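Local atomic coordinates of 14L protein (Yaba-like disease virus, PDB entry 4EKX), a protein that probably acts as a secreted decoy of the viral interleukin-18-binding-protein family, capturing host interleukin-18 to blunt antiviral inflammation. Residues T78-D82 and E83-E87. The protein carries 2 engineered substitutions. Numbering follows the deposited sequence.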
ATOM      1  N   THR D  78       9.555  -7.226  14.659  1.00 43.11           N
ATOM      2  CA  THR D  78      10.880  -6.695  14.913  1.00 45.08           C
ATOM      3  C   THR D  78      11.601  -7.619  15.883  1.00 48.64           C
ATOM      4  O   THR D  78      10.972  -8.448  16.550  1.00 46.62           O
ATOM      5  CB  THR D  78      10.817  -5.287  15.523  1.00 44.52           C
ATOM      6  OG1 THR D  78       9.896  -5.283  16.625  1.00 47.78           O
ATOM      7  CG2 THR D  78      10.374  -4.276  14.479  1.00 48.12           C
ATOM      8  N   ASN D  79      12.920  -7.466  15.969  1.00 49.31           N
ATOM      9  CA  ASN D  79      13.740  -8.313  16.829  1.00 56.16           C
ATOM     10  C   ASN D  79      13.369  -9.785  16.695  1.00 55.86           C
ATOM     11  O   ASN D  79      13.121 -10.483  17.680  1.00 56.94           O
ATOM     12  CB  ASN D  79      13.667  -7.839  18.282  1.00 57.18           C
ATOM     13  CG  ASN D  79      14.303  -6.472  18.468  1.00 64.72           C
ATOM     14  OD1 ASN D  79      15.528  -6.334  18.421  1.00 75.38           O
ATOM     15  ND2 ASN D  79      13.475  -5.452  18.668  1.00 59.61           N
ATOM     16  N   ILE D  80      13.367 -10.237  15.447  1.00 50.54           N
ATOM     17  CA  ILE D  80      12.813 -11.524  15.054  1.00 48.05           C
ATOM     18  C   ILE D  80      13.610 -12.726  15.556  1.00 52.90           C
ATOM     19  O   ILE D  80      14.815 -12.834  15.341  1.00 53.34           O
ATOM     20  CB  ILE D  80      12.649 -11.590  13.512  1.00 47.47           C
ATOM     21  CG1 ILE D  80      11.624 -10.545  13.051  1.00 46.78           C
ATOM     22  CG2 ILE D  80      12.232 -12.985  13.066  1.00 44.40           C
ATOM     23  CD1 ILE D  80      11.539 -10.389  11.533  1.00 42.40           C
ATOM     24  N   THR D  81      12.909 -13.632  16.224  1.00 49.41           N
ATOM     25  CA  THR D  81      13.500 -14.852  16.734  1.00 59.70           C
ATOM     26  C   THR D  81      13.070 -16.040  15.883  1.00 54.67           C
ATOM     27  O   THR D  81      12.202 -15.909  15.013  1.00 49.11           O
ATOM     28  CB  THR D  81      13.058 -15.099  18.180  1.00 59.57           C
ATOM     29  OG1 THR D  81      11.641 -15.279  18.212  1.00 53.87           O
ATOM     30  CG2 THR D  81      13.428 -13.914  19.057  1.00 58.82           C
ATOM     31  N   ASP D  82      13.677 -17.200  16.136  1.00 60.12           N
ATOM     32  CA  ASP D  82      13.269 -18.416  15.444  1.00 61.82           C
ATOM     33  C   ASP D  82      11.836 -18.793  15.785  1.00 56.85           C
ATOM     34  O   ASP D  82      11.103 -19.284  14.928  1.00 54.59           O
ATOM     35  CB  ASP D  82      14.198 -19.582  15.761  1.00 61.11           C
ATOM     36  CG  ASP D  82      15.469 -19.552  14.939  1.00 63.59           C
ATOM     37  OD1 ASP D  82      15.461 -18.947  13.849  1.00 61.71           O
ATOM     38  OD2 ASP D  82      16.475 -20.138  15.383  1.00 63.40           O
ATOM     39  N   GLU D  83      11.439 -18.576  17.037  1.00 56.02           N
ATOM     40  CA  GLU D  83      10.060 -18.842  17.424  1.00 56.96           C
ATOM     41  C   GLU D  83       9.088 -18.049  16.548  1.00 54.10           C
ATOM     42  O   GLU D  83       8.067 -18.578  16.118  1.00 48.21           O
ATOM     43  CB  GLU D  83       9.812 -18.537  18.905  1.00 59.07           C
ATOM     44  CG  GLU D  83       8.350 -18.756  19.317  1.00 61.80           C
ATOM     45  CD  GLU D  83       8.070 -18.401  20.768  1.00 74.51           C
ATOM     46  OE1 GLU D  83       6.909 -18.560  21.206  1.00 80.00           O
ATOM     47  OE2 GLU D  83       9.006 -17.962  21.469  1.00 83.93           O
ATOM     48  N   MET D  84       9.411 -16.785  16.296  1.00 47.07           N
ATOM     49  CA  MET D  84       8.575 -15.931  15.451  1.00 45.80           C
ATOM     50  C   MET D  84       8.611 -16.381  13.994  1.00 44.81           C
ATOM     51  O   MET D  84       7.590 -16.330  13.295  1.00 45.32           O
ATOM     52  CB  MET D  84       9.027 -14.472  15.556  1.00 47.79           C
ATOM     53  CG  MET D  84       8.835 -13.878  16.941  1.00 52.18           C
ATOM     54  SD  MET D  84       9.685 -12.300  17.175  1.00 49.67           S
ATOM     55  CE  MET D  84       8.758 -11.257  16.054  1.00 48.85           C
ATOM     56  N   ARG D  85       9.790 -16.807  13.535  1.00 42.16           N
ATOM     57  CA  ARG D  85       9.951 -17.285  12.158  1.00 48.50           C
ATOM     58  C   ARG D  85       9.113 -18.530  11.897  1.00 51.06           C
ATOM     59  O   ARG D  85       8.630 -18.738  10.784  1.00 47.07           O
ATOM     60  CB  ARG D  85      11.424 -17.572  11.839  1.00 49.28           C
ATOM     61  CG  ARG D  85      12.288 -16.334  11.715  1.00 47.20           C
ATOM     62  CD  ARG D  85      13.743 -16.668  11.384  1.00 51.00           C
ATOM     63  NE  ARG D  85      14.572 -15.468  11.442  1.00 49.90           N
ATOM     64  CZ  ARG D  85      15.295 -15.104  12.498  1.00 54.55           C
ATOM     65  NH1 ARG D  85      15.318 -15.862  13.587  1.00 54.76           N
ATOM     66  NH2 ARG D  85      16.002 -13.985  12.466  1.00 56.73           N
ATOM     67  N   ASN D  86       8.924 -19.343  12.935  1.00 48.92           N
ATOM     68  CA  ASN D  86       8.217 -20.614  12.806  1.00 42.80           C
ATOM     69  C   ASN D  86       6.762 -20.573  13.284  1.00 43.48           C
ATOM     70  O   ASN D  86       6.040 -21.566  13.181  1.00 44.79           O
ATOM     71  CB  ASN D  86       8.976 -21.720  13.545  1.00 47.12           C
ATOM     72  CG  ASN D  86      10.334 -22.001  12.935  1.00 57.79           C
ATOM     73  OD1 ASN D  86      10.542 -21.799  11.737  1.00 57.61           O
ATOM     74  ND2 ASN D  86      11.268 -22.474  13.756  1.00 56.18           N
ATOM     75  N   GLU D  87       6.341 -19.417  13.789  1.00 41.49           N
ATOM     76  CA  GLU D  87       5.005 -19.244  14.354  1.00 41.81           C
ATOM     77  C   GLU D  87       3.949 -19.242  13.255  1.00 43.66           C
ATOM     78  O   GLU D  87       4.141 -18.628  12.203  1.00 38.67           O
ATOM     79  CB  GLU D  87       4.943 -17.921  15.124  1.00 38.17           C
ATOM     80  CG  GLU D  87       3.678 -17.701  15.934  1.00 43.18           C
ATOM     81  CD  GLU D  87       3.672 -18.500  17.219  1.00 50.63           C
ATOM     82  OE1 GLU D  87       4.536 -18.245  18.088  1.00 51.68           O
ATOM     83  OE2 GLU D  87       2.810 -19.392  17.349  1.00 48.80           O
TER
HETATM   84  O   HOH W   1      10.288 -15.625  20.432  1.00 45.52           O
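The sulfur of Met84 takes the place usually filled by a polar side chain: Thr81 N points at Met84 SD over 3.6 Å, a weak but fairly straight bond (161°). The return bond, also weak, runs from Met84 N to Thr81 OG1 (3.3 Å) and closes the box. Threonine suits this N-cap because chi1 of 63° sets OG1 between its own backbone N and carbonyl carbon, facing the first turn; a water lying 2.6 Å from Thr81 OG1 donates a hydrogen bond to Glu83 OE2. Methionine adds an apolar end: bent at chi3, it lays CE beside Ile80, and the side chain also packs on Tyr54 of strand 54-58. Ile80 CG2 sits over the centre of one face of the Arg85 guanidinium, 3.8 Å from Arg85 CZ. A salt bridge with weak hydrogen-bond geometry joins Arg85 NH1 to Asp82 OD1 (3.1 Å), the two planes steeply inclined, while NH2 pairs with Glu15; an acidic Asp82 in the first turn probably also suits the positive end of the helix dipole. Arg85 N binds Thr81 O at 3.0 Å, starting the helical bonding. This capping box opens the short helix linking strands 72-78 and 89-94 of opposite sheets, the E-F connection of an immunoglobulin-like beta-sandwich.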